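PDB 3ERV: putative C39-like peptidase from Bacillus anthracis, which is of unknown function but is probably a papain-like cysteine peptidase that cleaves peptide bonds. Local coordinates for residues T53-M58 and F113-K118; I64-M69 and K117-N122; P38-L43 and M58-G63; G106-P111 and Y175-V180; E133-S138 and V145-N150. One frame throughout, in Å; residues are numbered along the deposited sequence.

Interaction 1 (T53-M58 and F113-K118)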
# COMPACT_ATOMS: atom_id res chain seq x y z
N THR A 53 -5.82 4.64 2.85
CA THR A 53 -5.83 5.97 2.23
C THR A 53 -5.30 5.93 0.80
O THR A 53 -5.88 6.59 -0.07
CB THR A 53 -5.06 7.02 3.10
OG1 THR A 53 -5.66 7.07 4.41
CG2 THR A 53 -5.17 8.41 2.49
N SER A 54 -4.21 5.16 0.55
CA SER A 54 -3.70 4.88 -0.81
C SER A 54 -4.73 4.15 -1.68
O SER A 54 -4.93 4.44 -2.88
CB SER A 54 -2.42 4.02 -0.75
OG SER A 54 -1.33 4.69 -0.06
N LEU A 55 -5.37 3.16 -1.07
CA LEU A 55 -6.43 2.47 -1.71
C LEU A 55 -7.57 3.44 -2.07
O LEU A 55 -8.08 3.35 -3.17
CB LEU A 55 -6.95 1.28 -0.86
CG LEU A 55 -8.04 0.49 -1.63
CD1 LEU A 55 -7.46 -0.17 -2.92
CD2 LEU A 55 -8.74 -0.56 -0.71
N ALA A 56 -7.93 4.36 -1.18
CA ALA A 56 -8.96 5.34 -1.49
C ALA A 56 -8.65 6.21 -2.74
O ALA A 56 -9.46 6.32 -3.67
CB ALA A 56 -9.30 6.21 -0.23
N MET A 57 -7.44 6.73 -2.80
CA MET A 57 -6.96 7.47 -3.98
C MET A 57 -7.07 6.64 -5.27
O MET A 57 -7.51 7.16 -6.33
CB MET A 57 -5.48 7.91 -3.80
CG MET A 57 -5.25 9.11 -2.83
SD MET A 57 -3.49 9.71 -2.65
CE MET A 57 -2.92 8.76 -1.24
N MET A 58 -6.66 5.38 -5.21
CA MET A 58 -6.73 4.47 -6.37
C MET A 58 -8.16 4.26 -6.80
O MET A 58 -8.49 4.40 -8.01
CB MET A 58 -6.08 3.10 -6.03
CG MET A 58 -5.80 2.08 -7.24
SD MET A 58 -5.71 0.29 -6.84
CE MET A 58 -7.49 0.00 -6.69
N PHE A 113 -6.33 -6.37 -1.08
CA PHE A 113 -6.94 -6.77 -2.36
C PHE A 113 -8.43 -7.15 -2.24
O PHE A 113 -9.26 -6.77 -3.07
CB PHE A 113 -6.15 -7.94 -2.97
CG PHE A 113 -6.75 -8.45 -4.28
CD1 PHE A 113 -6.80 -7.63 -5.42
CD2 PHE A 113 -7.26 -9.74 -4.37
CE1 PHE A 113 -7.31 -8.08 -6.62
CE2 PHE A 113 -7.81 -10.21 -5.58
CZ PHE A 113 -7.82 -9.36 -6.71
N GLN A 114 -8.78 -7.89 -1.20
CA GLN A 114 -10.17 -8.22 -1.01
C GLN A 114 -11.02 -6.96 -0.89
O GLN A 114 -12.15 -6.93 -1.38
CB GLN A 114 -10.38 -9.11 0.23
CG GLN A 114 -9.89 -10.50 0.04
CD GLN A 114 -10.40 -11.12 -1.27
OE1 GLN A 114 -9.60 -11.59 -2.09
NE2 GLN A 114 -11.73 -11.12 -1.47
N LEU A 115 -10.49 -5.93 -0.23
CA LEU A 115 -11.27 -4.73 -0.05
C LEU A 115 -11.43 -4.07 -1.42
O LEU A 115 -12.49 -3.54 -1.72
CB LEU A 115 -10.62 -3.77 0.97
CG LEU A 115 -11.34 -2.44 1.32
CD1 LEU A 115 -12.84 -2.66 1.61
CD2 LEU A 115 -10.67 -1.78 2.52
N ALA A 116 -10.35 -4.07 -2.21
CA ALA A 116 -10.40 -3.44 -3.53
C ALA A 116 -11.49 -4.10 -4.41
O ALA A 116 -12.20 -3.42 -5.17
CB ALA A 116 -9.02 -3.53 -4.26
N LYS A 117 -11.55 -5.43 -4.31
CA LYS A 117 -12.55 -6.23 -5.05
C LYS A 117 -14.00 -5.94 -4.67
O LYS A 117 -14.88 -6.09 -5.49
CB LYS A 117 -12.29 -7.72 -4.83
CG LYS A 117 -11.05 -8.22 -5.46
CD LYS A 117 -11.40 -9.52 -6.20
CE LYS A 117 -11.66 -9.23 -7.66
NZ LYS A 117 -12.45 -10.36 -8.27
N LYS A 118 -14.24 -5.53 -3.43
CA LYS A 118 -15.57 -5.15 -3.02
C LYS A 118 -16.07 -4.05 -3.97
O LYS A 118 -17.24 -4.02 -4.38
CB LYS A 118 -15.58 -4.62 -1.57
CG LYS A 118 -16.99 -4.37 -1.03
CD LYS A 118 -17.03 -3.57 0.29
CE LYS A 118 -18.47 -3.16 0.65
NZ LYS A 118 -18.76 -1.76 0.21
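Leu55 lays its two methyl branches over Leu115 and Ala116. Each branch has its own partner. CD2 of Leu55 reaches the branch point of the other leucine, 3.8 Å from Leu115 CG. Leu55 CD2 also lies 4.0 Å from Leu115 CD2. CD1 of Leu55 turns to the smaller neighbour and stops 3.9 Å from Ala116 CB. Leu55 points its first bond at the facing helix. Its CG is anti to the backbone N (chi1 -176°), which carries the fork out across the gap. Leu115 also has its CG anti to the backbone N. The two leucine side chains meet at a slant. Ala116 adds no bulk beyond its CB, and Leu55 can come in over it. The helix backbones stay 7.3 Å apart at their nearest pair, Leu55 CA and Ala116 CA.

The contact joins helix 50-61 to helix 109-119 in the buried helical part of the fold. Helix 50-61 starts at Cys50, the probable nucleophile of a papain-like Cys-His-Asp triad. Leu71 of helix 68-74 packs on Leu115. Ile221 and Ala124, both on strands of the sheet, also touch Ala116. No hydrogen bond or charge pair crosses between the two segments. The helices are therefore held to each other here by apolar packing alone, and the fit depends on side-chain shape.

Interaction 2 (I64-M69 and K117-N122)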
# COMPACT_ATOMS: atom_id res chain seq x y z
N ILE A 64 -14.68 5.25 -8.50
CA ILE A 64 -15.54 4.87 -7.37
C ILE A 64 -15.69 6.04 -6.39
O ILE A 64 -14.68 6.68 -6.04
CB ILE A 64 -14.95 3.64 -6.60
CG1 ILE A 64 -14.63 2.50 -7.57
CG2 ILE A 64 -15.91 3.25 -5.41
CD1 ILE A 64 -15.85 1.95 -8.32
N THR A 65 -16.92 6.32 -5.96
CA THR A 65 -17.13 7.26 -4.85
C THR A 65 -16.82 6.53 -3.53
O THR A 65 -17.52 5.61 -3.13
CB THR A 65 -18.60 7.76 -4.82
OG1 THR A 65 -18.87 8.44 -6.04
CG2 THR A 65 -18.88 8.74 -3.58
N VAL A 66 -15.77 6.92 -2.84
CA VAL A 66 -15.45 6.27 -1.59
C VAL A 66 -14.46 7.15 -0.83
O VAL A 66 -13.76 7.95 -1.44
CB VAL A 66 -14.89 4.83 -1.82
CG1 VAL A 66 -13.50 4.87 -2.53
CG2 VAL A 66 -14.86 4.01 -0.47
N ASP A 67 -14.45 7.08 0.49
CA ASP A 67 -13.46 7.83 1.23
C ASP A 67 -12.68 6.89 2.15
O ASP A 67 -13.09 5.75 2.38
CB ASP A 67 -14.08 8.96 2.02
CG ASP A 67 -15.00 8.46 3.09
OD1 ASP A 67 -14.57 8.00 4.15
OD2 ASP A 67 -16.20 8.52 2.87
N LYS A 68 -11.57 7.39 2.67
CA LYS A 68 -10.70 6.62 3.54
C LYS A 68 -11.37 6.10 4.82
O LYS A 68 -10.95 5.07 5.33
CB LYS A 68 -9.47 7.45 3.90
CG LYS A 68 -9.73 8.52 4.97
CD LYS A 68 -8.57 9.57 4.98
CE LYS A 68 -8.68 10.45 6.21
NZ LYS A 68 -8.01 11.76 6.07
N MET A 69 -12.38 6.81 5.36
CA MET A 69 -13.05 6.38 6.58
C MET A 69 -13.91 5.14 6.35
O MET A 69 -14.01 4.24 7.20
CB MET A 69 -13.91 7.52 7.19
CG MET A 69 -13.11 8.86 7.49
SD MET A 69 -11.75 8.53 8.64
CE MET A 69 -12.68 7.70 9.96
N LYS A 117 -11.55 -5.43 -4.31
CA LYS A 117 -12.55 -6.23 -5.05
C LYS A 117 -14.00 -5.94 -4.67
O LYS A 117 -14.88 -6.09 -5.49
CB LYS A 117 -12.29 -7.72 -4.83
CG LYS A 117 -11.05 -8.22 -5.46
CD LYS A 117 -11.40 -9.52 -6.20
CE LYS A 117 -11.66 -9.23 -7.66
NZ LYS A 117 -12.45 -10.36 -8.27
N LYS A 118 -14.24 -5.53 -3.43
CA LYS A 118 -15.57 -5.15 -3.02
C LYS A 118 -16.07 -4.05 -3.97
O LYS A 118 -17.24 -4.02 -4.38
CB LYS A 118 -15.58 -4.62 -1.57
CG LYS A 118 -16.99 -4.37 -1.03
CD LYS A 118 -17.03 -3.57 0.29
CE LYS A 118 -18.47 -3.16 0.65
NZ LYS A 118 -18.76 -1.76 0.21
N TYR A 119 -15.16 -3.15 -4.33
CA TYR A 119 -15.54 -1.98 -5.11
C TYR A 119 -15.29 -2.15 -6.62
O TYR A 119 -15.94 -1.49 -7.42
CB TYR A 119 -14.77 -0.75 -4.60
CG TYR A 119 -15.27 -0.31 -3.28
CD1 TYR A 119 -16.32 0.61 -3.19
CD2 TYR A 119 -14.74 -0.84 -2.10
CE1 TYR A 119 -16.79 0.97 -1.97
CE2 TYR A 119 -15.21 -0.46 -0.89
CZ TYR A 119 -16.22 0.44 -0.83
OH TYR A 119 -16.68 0.81 0.39
N LEU A 120 -14.34 -3.00 -6.98
CA LEU A 120 -14.03 -3.28 -8.38
C LEU A 120 -13.99 -4.82 -8.62
O LEU A 120 -12.92 -5.40 -8.92
CB LEU A 120 -12.68 -2.66 -8.75
CG LEU A 120 -12.55 -1.12 -8.68
CD1 LEU A 120 -11.06 -0.74 -8.86
CD2 LEU A 120 -13.42 -0.44 -9.73
N PRO A 121 -15.14 -5.49 -8.45
CA PRO A 121 -15.12 -6.97 -8.48
C PRO A 121 -14.56 -7.54 -9.77
O PRO A 121 -13.94 -8.61 -9.76
CB PRO A 121 -16.59 -7.36 -8.31
CG PRO A 121 -17.39 -6.09 -8.55
CD PRO A 121 -16.47 -4.95 -8.15
N ASN A 122 -14.70 -6.80 -10.86
CA ASN A 122 -14.23 -7.32 -12.13
C ASN A 122 -12.98 -6.65 -12.70
O ASN A 122 -12.50 -7.07 -13.76
CB ASN A 122 -15.39 -7.25 -13.11
CG ASN A 122 -16.58 -8.03 -12.58
OD1 ASN A 122 -16.42 -9.19 -12.19
ND2 ASN A 122 -17.74 -7.37 -12.46
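Ile64 sits in the notch between the Tyr119 ring, the carbonyl O of Tyr119 and a methyl of Leu120. The CG2 bump presses on the tyrosine ring, with Ile64 CG2 3.5 Å from Tyr119 CD1, and meets it obliquely. The longer branch runs on to the other two walls. Its end methyl, Ile64 CD1, settles 3.6 Å from Tyr119 O and 3.7 Å from Leu120 CD2. With CG2 anti to the backbone N and CG1 beside it (chi1 -51°), the isoleucine spreads over both neighbours. Val66 fills in further along the ring. Val66 CG2 lies 3.8 Å from Tyr119 CZ, so the two aliphatic side chains follow the ring from its root to its hydroxyl end.

Residues 64-67 belong to the loop between helix 50-61 and helix 68-74. Here they pack against the C-terminal end of helix 109-119. Asp67 is the N-cap of helix 68-74. Its OD1 takes a weak bond from Met69 N and a second bond from Lys70 N. Leu59 of helix 50-61 and Leu71 of helix 68-74 back the ring of Tyr119 and the side chain of Val66. The hydroxyl of Tyr119 bonds to Glu74 and Lys70, and Lys118 NZ adds a weak bond at 3.3 Å to Tyr119 OH. Lys117 NZ reaches forward to Pro121 O, a 2.7 Å bond in the carbonyl plane.

Interaction 3 (P38-L43 and M58-G63)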
# COMPACT_ATOMS: atom_id res chain seq x y z
N PRO A 38 -6.14 11.58 -7.48
CA PRO A 38 -6.53 12.45 -6.35
C PRO A 38 -5.55 12.35 -5.17
O PRO A 38 -4.90 11.35 -4.99
CB PRO A 38 -7.92 11.90 -5.93
CG PRO A 38 -8.43 11.20 -7.07
CD PRO A 38 -7.23 10.69 -7.92
N PHE A 39 -5.43 13.42 -4.38
CA PHE A 39 -4.48 13.43 -3.29
C PHE A 39 -5.28 13.43 -2.00
O PHE A 39 -6.14 14.29 -1.79
CB PHE A 39 -3.52 14.67 -3.42
CG PHE A 39 -2.80 15.05 -2.14
CD1 PHE A 39 -1.63 14.46 -1.78
CD2 PHE A 39 -3.32 16.05 -1.30
CE1 PHE A 39 -0.97 14.83 -0.58
CE2 PHE A 39 -2.68 16.43 -0.12
CZ PHE A 39 -1.50 15.81 0.24
N ILE A 40 -4.99 12.46 -1.13
CA ILE A 40 -5.56 12.36 0.23
C ILE A 40 -4.45 12.12 1.29
O ILE A 40 -3.44 11.43 1.03
CB ILE A 40 -6.61 11.21 0.33
CG1 ILE A 40 -7.57 11.27 -0.87
CG2 ILE A 40 -7.44 11.34 1.66
CD1 ILE A 40 -8.51 10.05 -1.02
N GLN A 41 -4.65 12.68 2.48
CA GLN A 41 -3.75 12.50 3.60
C GLN A 41 -4.45 11.58 4.60
O GLN A 41 -5.65 11.75 4.79
CB GLN A 41 -3.46 13.87 4.25
CG GLN A 41 -2.47 14.73 3.43
CD GLN A 41 -1.09 14.06 3.22
OE1 GLN A 41 -0.13 14.33 3.98
NE2 GLN A 41 -0.98 13.18 2.19
N GLN A 42 -3.72 10.65 5.24
CA GLN A 42 -4.35 9.80 6.27
C GLN A 42 -4.71 10.59 7.55
O GLN A 42 -5.77 10.34 8.15
CB GLN A 42 -3.48 8.58 6.61
CG GLN A 42 -2.10 8.88 7.25
CD GLN A 42 -1.20 7.65 7.28
OE1 GLN A 42 -0.75 7.19 6.25
NE2 GLN A 42 -0.96 7.10 8.46
N LEU A 43 -3.85 11.54 7.94
CA LEU A 43 -4.08 12.33 9.16
C LEU A 43 -4.98 13.47 8.83
O LEU A 43 -5.00 13.90 7.69
CB LEU A 43 -2.77 12.91 9.73
CG LEU A 43 -1.73 11.88 10.11
CD1 LEU A 43 -0.36 12.54 10.35
CD2 LEU A 43 -2.21 11.11 11.35
N MET A 58 -6.66 5.38 -5.21
CA MET A 58 -6.73 4.47 -6.37
C MET A 58 -8.16 4.26 -6.80
O MET A 58 -8.49 4.40 -8.01
CB MET A 58 -6.08 3.10 -6.03
CG MET A 58 -5.80 2.08 -7.24
SD MET A 58 -5.71 0.29 -6.84
CE MET A 58 -7.49 0.00 -6.69
N LEU A 59 -9.02 3.90 -5.84
CA LEU A 59 -10.45 3.68 -6.12
C LEU A 59 -11.17 4.92 -6.71
O LEU A 59 -11.94 4.79 -7.67
CB LEU A 59 -11.17 3.24 -4.82
CG LEU A 59 -10.83 1.78 -4.41
CD1 LEU A 59 -11.58 1.38 -3.13
CD2 LEU A 59 -11.18 0.83 -5.56
N GLN A 60 -10.96 6.09 -6.10
CA GLN A 60 -11.45 7.36 -6.66
C GLN A 60 -11.04 7.58 -8.11
O GLN A 60 -11.89 7.90 -8.96
CB GLN A 60 -10.97 8.56 -5.81
CG GLN A 60 -11.67 8.60 -4.51
CD GLN A 60 -11.21 9.72 -3.61
OE1 GLN A 60 -10.42 10.59 -4.03
NE2 GLN A 60 -11.71 9.72 -2.36
N TYR A 61 -9.74 7.44 -8.41
CA TYR A 61 -9.27 7.61 -9.79
C TYR A 61 -9.92 6.58 -10.72
O TYR A 61 -10.17 6.87 -11.88
CB TYR A 61 -7.77 7.39 -9.87
CG TYR A 61 -7.12 7.91 -11.12
CD1 TYR A 61 -7.17 9.27 -11.44
CD2 TYR A 61 -6.40 7.04 -11.96
CE1 TYR A 61 -6.49 9.76 -12.56
CE2 TYR A 61 -5.76 7.51 -13.10
CZ TYR A 61 -5.79 8.86 -13.38
OH TYR A 61 -5.14 9.31 -14.47
N ALA A 62 -10.15 5.38 -10.22
CA ALA A 62 -10.86 4.37 -11.00
C ALA A 62 -12.36 4.68 -11.20
O ALA A 62 -13.04 3.96 -11.91
CB ALA A 62 -10.67 2.99 -10.38
N GLY A 63 -12.88 5.74 -10.57
CA GLY A 63 -14.27 6.09 -10.77
C GLY A 63 -15.21 5.76 -9.61
O GLY A 63 -16.42 5.98 -9.71
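Pro38 and Ile40 meet the side chain of Gln60 near the C-terminal end of helix 50-61. That end closes in a Schellman motif at Gly63, whose phi is positive (106°). The closer-packed part lies around the Gln60 amide. Gln60 OE1 sits 3.4 Å from Pro38 CB and 3.6 Å from Ile40 CD1. The amide nitrogen is just as near the isoleucine, with Gln60 NE2 3.5 Å from Ile40 CD1. The glutamine chain is extended beyond CG (chi2 178°), which carries the amide out to these two side chains. Its NE2 is not left to the apolar neighbours, because it bonds to Val66 O in the next loop. Ile40 also packs on Thr53 and Met57 of the same helix.

The other side is looser. The proline ring crosses Tyr61 at about a right angle. Pro38 CD touches Tyr61 at CB and at the ring carbon CD1. This side has the longer contacts. All four residues are partly exposed. A bound ethanediol, probably from the crystallisation liquor, lies about 5 Å from the side chain of Pro38. Tyr223 of strand 220-223 touches Tyr61. No hydrogen bond spans the two segments. Pro38 CD ends 3.8 Å from Tyr61 CD1.

Interaction 4 (G106-P111 and Y175-V180)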
# COMPACT_ATOMS: atom_id res chain seq x y z
N GLY A 106 -0.44 -2.71 10.44
CA GLY A 106 -0.83 -2.37 9.06
C GLY A 106 -1.46 -3.61 8.49
O GLY A 106 -1.84 -4.54 9.24
N VAL A 107 -1.56 -3.67 7.17
CA VAL A 107 -2.25 -4.76 6.51
C VAL A 107 -1.49 -5.00 5.22
O VAL A 107 -0.95 -4.06 4.62
CB VAL A 107 -3.75 -4.42 6.23
CG1 VAL A 107 -3.84 -3.21 5.30
CG2 VAL A 107 -4.45 -5.62 5.59
N TYR A 108 -1.41 -6.25 4.79
CA TYR A 108 -0.64 -6.58 3.60
C TYR A 108 -1.57 -6.74 2.39
O TYR A 108 -2.76 -6.46 2.45
CB TYR A 108 0.25 -7.81 3.86
CG TYR A 108 1.53 -7.51 4.64
CD1 TYR A 108 1.85 -6.18 4.98
CD2 TYR A 108 2.45 -8.53 4.99
CE1 TYR A 108 3.01 -5.87 5.67
CE2 TYR A 108 3.64 -8.23 5.69
CZ TYR A 108 3.91 -6.88 6.02
OH TYR A 108 5.07 -6.49 6.71
N HIS A 109 -1.02 -7.20 1.27
CA HIS A 109 -1.72 -7.16 0.02
C HIS A 109 -3.02 -8.03 -0.03
O HIS A 109 -3.98 -7.65 -0.69
CB HIS A 109 -0.76 -7.54 -1.12
CG HIS A 109 -0.42 -9.00 -1.15
ND1 HIS A 109 -1.11 -9.91 -1.93
CD2 HIS A 109 0.50 -9.72 -0.47
CE1 HIS A 109 -0.62 -11.13 -1.74
NE2 HIS A 109 0.37 -11.04 -0.86
N GLY A 110 -3.05 -9.18 0.64
CA GLY A 110 -4.24 -10.07 0.49
C GLY A 110 -5.57 -9.40 0.88
O GLY A 110 -6.50 -9.21 0.06
N PRO A 111 -5.68 -9.03 2.15
CA PRO A 111 -6.87 -8.37 2.72
C PRO A 111 -7.09 -7.04 2.00
O PRO A 111 -8.21 -6.63 1.73
CB PRO A 111 -6.47 -8.14 4.20
CG PRO A 111 -5.31 -9.16 4.45
CD PRO A 111 -4.59 -9.19 3.13
N TYR A 175 8.54 -1.52 11.78
CA TYR A 175 7.67 -0.39 12.13
C TYR A 175 7.92 0.83 11.26
O TYR A 175 7.40 1.90 11.50
CB TYR A 175 7.80 -0.06 13.62
CG TYR A 175 8.01 -1.30 14.48
CD1 TYR A 175 6.92 -2.03 14.96
CD2 TYR A 175 9.31 -1.73 14.80
CE1 TYR A 175 7.11 -3.17 15.76
CE2 TYR A 175 9.53 -2.86 15.62
CZ TYR A 175 8.43 -3.58 16.08
OH TYR A 175 8.65 -4.69 16.87
N ASN A 176 8.72 0.62 10.24
CA ASN A 176 8.93 1.54 9.13
C ASN A 176 7.89 1.27 8.01
O ASN A 176 7.91 1.96 7.00
CB ASN A 176 10.31 1.16 8.49
CG ASN A 176 11.47 1.76 9.22
OD1 ASN A 176 11.94 2.83 8.84
ND2 ASN A 176 11.97 1.07 10.26
N GLU A 177 7.10 0.20 8.13
CA GLU A 177 6.16 -0.19 7.05
C GLU A 177 5.35 1.02 6.61
O GLU A 177 4.85 1.78 7.44
CB GLU A 177 5.18 -1.30 7.50
CG GLU A 177 4.20 -1.79 6.38
CD GLU A 177 2.75 -1.23 6.46
OE1 GLU A 177 2.42 -0.44 7.37
OE2 GLU A 177 1.93 -1.59 5.57
N HIS A 178 5.19 1.16 5.30
CA HIS A 178 4.47 2.26 4.73
C HIS A 178 3.74 1.86 3.42
O HIS A 178 4.03 0.82 2.79
CB HIS A 178 5.42 3.44 4.51
CG HIS A 178 4.72 4.75 4.26
ND1 HIS A 178 3.57 5.13 4.94
CD2 HIS A 178 5.00 5.77 3.41
CE1 HIS A 178 3.18 6.32 4.52
NE2 HIS A 178 4.03 6.73 3.59
N CYS A 179 2.79 2.68 3.00
CA CYS A 179 2.04 2.34 1.79
C CYS A 179 1.74 3.60 1.04
O CYS A 179 1.30 4.57 1.61
CB CYS A 179 0.75 1.59 2.16
SG CYS A 179 -0.29 1.19 0.74
N VAL A 180 1.99 3.57 -0.26
CA VAL A 180 1.87 4.76 -1.12
C VAL A 180 1.28 4.33 -2.48
O VAL A 180 1.16 3.14 -2.78
CB VAL A 180 3.25 5.53 -1.31
CG1 VAL A 180 3.94 5.89 0.05
CG2 VAL A 180 4.20 4.75 -2.20
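The segment leading into helix 109-119 lies beside the start of strand 177-185, which carries His178 of a probable Cys-His-Asp triad. Glu177 makes the contact. Its carboxylate lies near the backbone: Glu177 OE1 is 4.1 Å from Gly106 CA and Glu177 OE2 is 3.9 Å from Val107 O. These are loose; no hydrogen bond crosses. CG anti to the backbone N (chi1 -178°) carries Glu177 CG to the edge of the Tyr108 ring, 4.3 Å from Tyr108 CE1. The bend at chi2 (-102°) then turns the carboxylate to Gly106 and Val107. Gly106, without a side chain, leaves it room.

Tyr108, the N-cap of helix 109-119, bonds through its hydroxyl to Tyr105 OH and Ser172 O. Glu51, next to Cys50, accepts from Val107 N and brings its carboxylate close to that of Glu177. This may raise the pKa of one of them. His178 bonds through NE2 to Asp194. A strand histidine held by an acid, facing a helix that starts with the cysteine, is typical of papain-like peptidases.

Interaction 5 (E133-S138 and V145-N150)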
# COMPACT_ATOMS: atom_id res chain seq x y z
N GLU A 133 8.67 -3.99 -13.57
CA GLU A 133 8.38 -3.53 -14.91
C GLU A 133 6.90 -3.63 -15.23
O GLU A 133 6.36 -2.82 -15.97
CB GLU A 133 9.17 -4.34 -15.95
CG GLU A 133 10.59 -3.84 -16.15
CD GLU A 133 11.47 -4.13 -14.95
OE1 GLU A 133 12.35 -3.28 -14.65
OE2 GLU A 133 11.26 -5.20 -14.30
N GLU A 134 6.28 -4.69 -14.72
CA GLU A 134 4.85 -4.86 -14.78
C GLU A 134 4.15 -3.63 -14.18
O GLU A 134 3.13 -3.17 -14.72
CB GLU A 134 4.43 -6.07 -13.96
CG GLU A 134 4.78 -7.38 -14.60
CD GLU A 134 3.87 -7.64 -15.76
OE1 GLU A 134 4.37 -7.62 -16.91
OE2 GLU A 134 2.63 -7.79 -15.50
N LEU A 135 4.66 -3.16 -13.05
CA LEU A 135 4.03 -2.03 -12.37
C LEU A 135 4.11 -0.78 -13.23
O LEU A 135 3.13 -0.03 -13.37
CB LEU A 135 4.62 -1.80 -10.97
CG LEU A 135 4.00 -2.59 -9.79
CD1 LEU A 135 4.17 -4.09 -9.99
CD2 LEU A 135 4.59 -2.17 -8.44
N TYR A 136 5.27 -0.57 -13.84
CA TYR A 136 5.46 0.57 -14.74
C TYR A 136 4.55 0.47 -15.98
O TYR A 136 4.05 1.48 -16.49
CB TYR A 136 6.94 0.69 -15.14
CG TYR A 136 7.88 0.95 -13.98
CD1 TYR A 136 7.55 1.86 -12.99
CD2 TYR A 136 9.13 0.33 -13.91
CE1 TYR A 136 8.40 2.11 -11.93
CE2 TYR A 136 10.00 0.59 -12.88
CZ TYR A 136 9.63 1.47 -11.88
OH TYR A 136 10.50 1.72 -10.83
N LYS A 137 4.34 -0.76 -16.47
CA LYS A 137 3.42 -0.96 -17.57
C LYS A 137 2.04 -0.51 -17.15
O LYS A 137 1.35 0.16 -17.93
CB LYS A 137 3.36 -2.44 -17.97
CG LYS A 137 4.36 -2.84 -19.07
CD LYS A 137 4.51 -4.37 -19.19
CE LYS A 137 3.23 -5.12 -18.77
NZ LYS A 137 2.04 -4.91 -19.67
N SER A 138 1.62 -0.89 -15.94
CA SER A 138 0.30 -0.50 -15.41
C SER A 138 0.18 1.02 -15.43
O SER A 138 -0.80 1.57 -15.93
CB SER A 138 0.10 -0.99 -13.97
OG SER A 138 -1.18 -0.58 -13.46
N VAL A 145 -0.74 2.31 -8.98
CA VAL A 145 -0.56 1.05 -8.27
C VAL A 145 -0.34 1.34 -6.77
O VAL A 145 0.53 2.13 -6.42
CB VAL A 145 0.66 0.28 -8.86
CG1 VAL A 145 0.87 -1.13 -8.19
CG2 VAL A 145 0.54 0.21 -10.39
N VAL A 146 -1.12 0.71 -5.90
CA VAL A 146 -0.90 0.82 -4.49
C VAL A 146 0.23 -0.14 -4.09
O VAL A 146 0.20 -1.33 -4.44
CB VAL A 146 -2.18 0.49 -3.72
CG1 VAL A 146 -1.92 0.43 -2.17
CG2 VAL A 146 -3.29 1.46 -4.11
N ILE A 147 1.24 0.37 -3.37
CA ILE A 147 2.37 -0.49 -3.03
C ILE A 147 2.74 -0.48 -1.54
O ILE A 147 2.68 0.55 -0.86
CB ILE A 147 3.61 -0.20 -3.91
CG1 ILE A 147 4.19 1.15 -3.56
CG2 ILE A 147 3.29 -0.31 -5.45
CD1 ILE A 147 5.41 1.03 -2.67
N ILE A 148 3.12 -1.63 -1.01
CA ILE A 148 3.61 -1.66 0.37
C ILE A 148 5.16 -1.54 0.30
O ILE A 148 5.78 -2.25 -0.47
CB ILE A 148 3.23 -2.97 1.09
CG1 ILE A 148 1.71 -3.22 1.04
CG2 ILE A 148 3.77 -2.98 2.55
CD1 ILE A 148 0.91 -2.23 1.76
N THR A 149 5.75 -0.66 1.10
CA THR A 149 7.21 -0.48 1.11
C THR A 149 7.60 -0.07 2.51
O THR A 149 6.87 -0.40 3.45
CB THR A 149 7.69 0.59 0.10
OG1 THR A 149 9.12 0.65 0.11
CG2 THR A 149 7.14 1.99 0.45
N ASN A 150 8.73 0.62 2.68
CA ASN A 150 9.01 1.23 4.00
C ASN A 150 9.17 2.74 3.86
O ASN A 150 9.45 3.25 2.78
CB ASN A 150 10.24 0.60 4.67
CG ASN A 150 11.55 1.10 4.05
OD1 ASN A 150 11.99 2.21 4.34
ND2 ASN A 150 12.10 0.33 3.16
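Ser138 OG is gripped by Gln143 O and Ser222 OG, and it also rests 3.6 Å from Val145 CG2. Helix 132-140 packs here on strand 145-150 of the antiparallel sheet. This is helix-on-sheet packing, consistent with a papain-like fold. The helix and strand segments run roughly antiparallel, with 149° between their directions, and their axes come within 9.9 Å.

Val145 splits its methyls between two helix residues one turn apart. CG2 goes to Ser138, while Val145 CG1 lies 3.8 Å from Leu135 CG. With CG1 anti to the backbone N (chi1 -177°) and CG2 beside it, CG1 is aimed at Leu135 and CG2 at Ser138. The leucine and valine side chains cross at about a right angle. Trp213 of helix 206-215 touches Leu135, and Ala220 of the neighbouring strand packs on Leu135, Val145 and Ile147. Ile147 points its CG2 at the helix while its longer branch leads away. Ile147 CG2 lies 3.8 Å from Leu135 CD2.

How the interactions relate
Interactions 1, 2 and 3 lie on the same side of the chain's centre, with centres 6 to 11 Å apart. Helix 50-61 takes part in interactions 1 and 3, helix 109-119 in 1, 2 and 4. Probable hydrogen bonds from Lys68 NZ to Gln41 O and from Gln60 NE2 to Val66 O tie interactions 2 and 3. One segment each of interactions 4 and 5 lies on neighbouring strands, 177-185 and 145-150, of one sheet, centres 13 Å apart. Val146 meets Ser54 and Met58. Interaction 3 closes before 2 opens, and 5 falls between the segments of 4. Helix 50-61, beginning at Cys50, thus meets the sheet that carries His178, consistent with a papain-like peptidase.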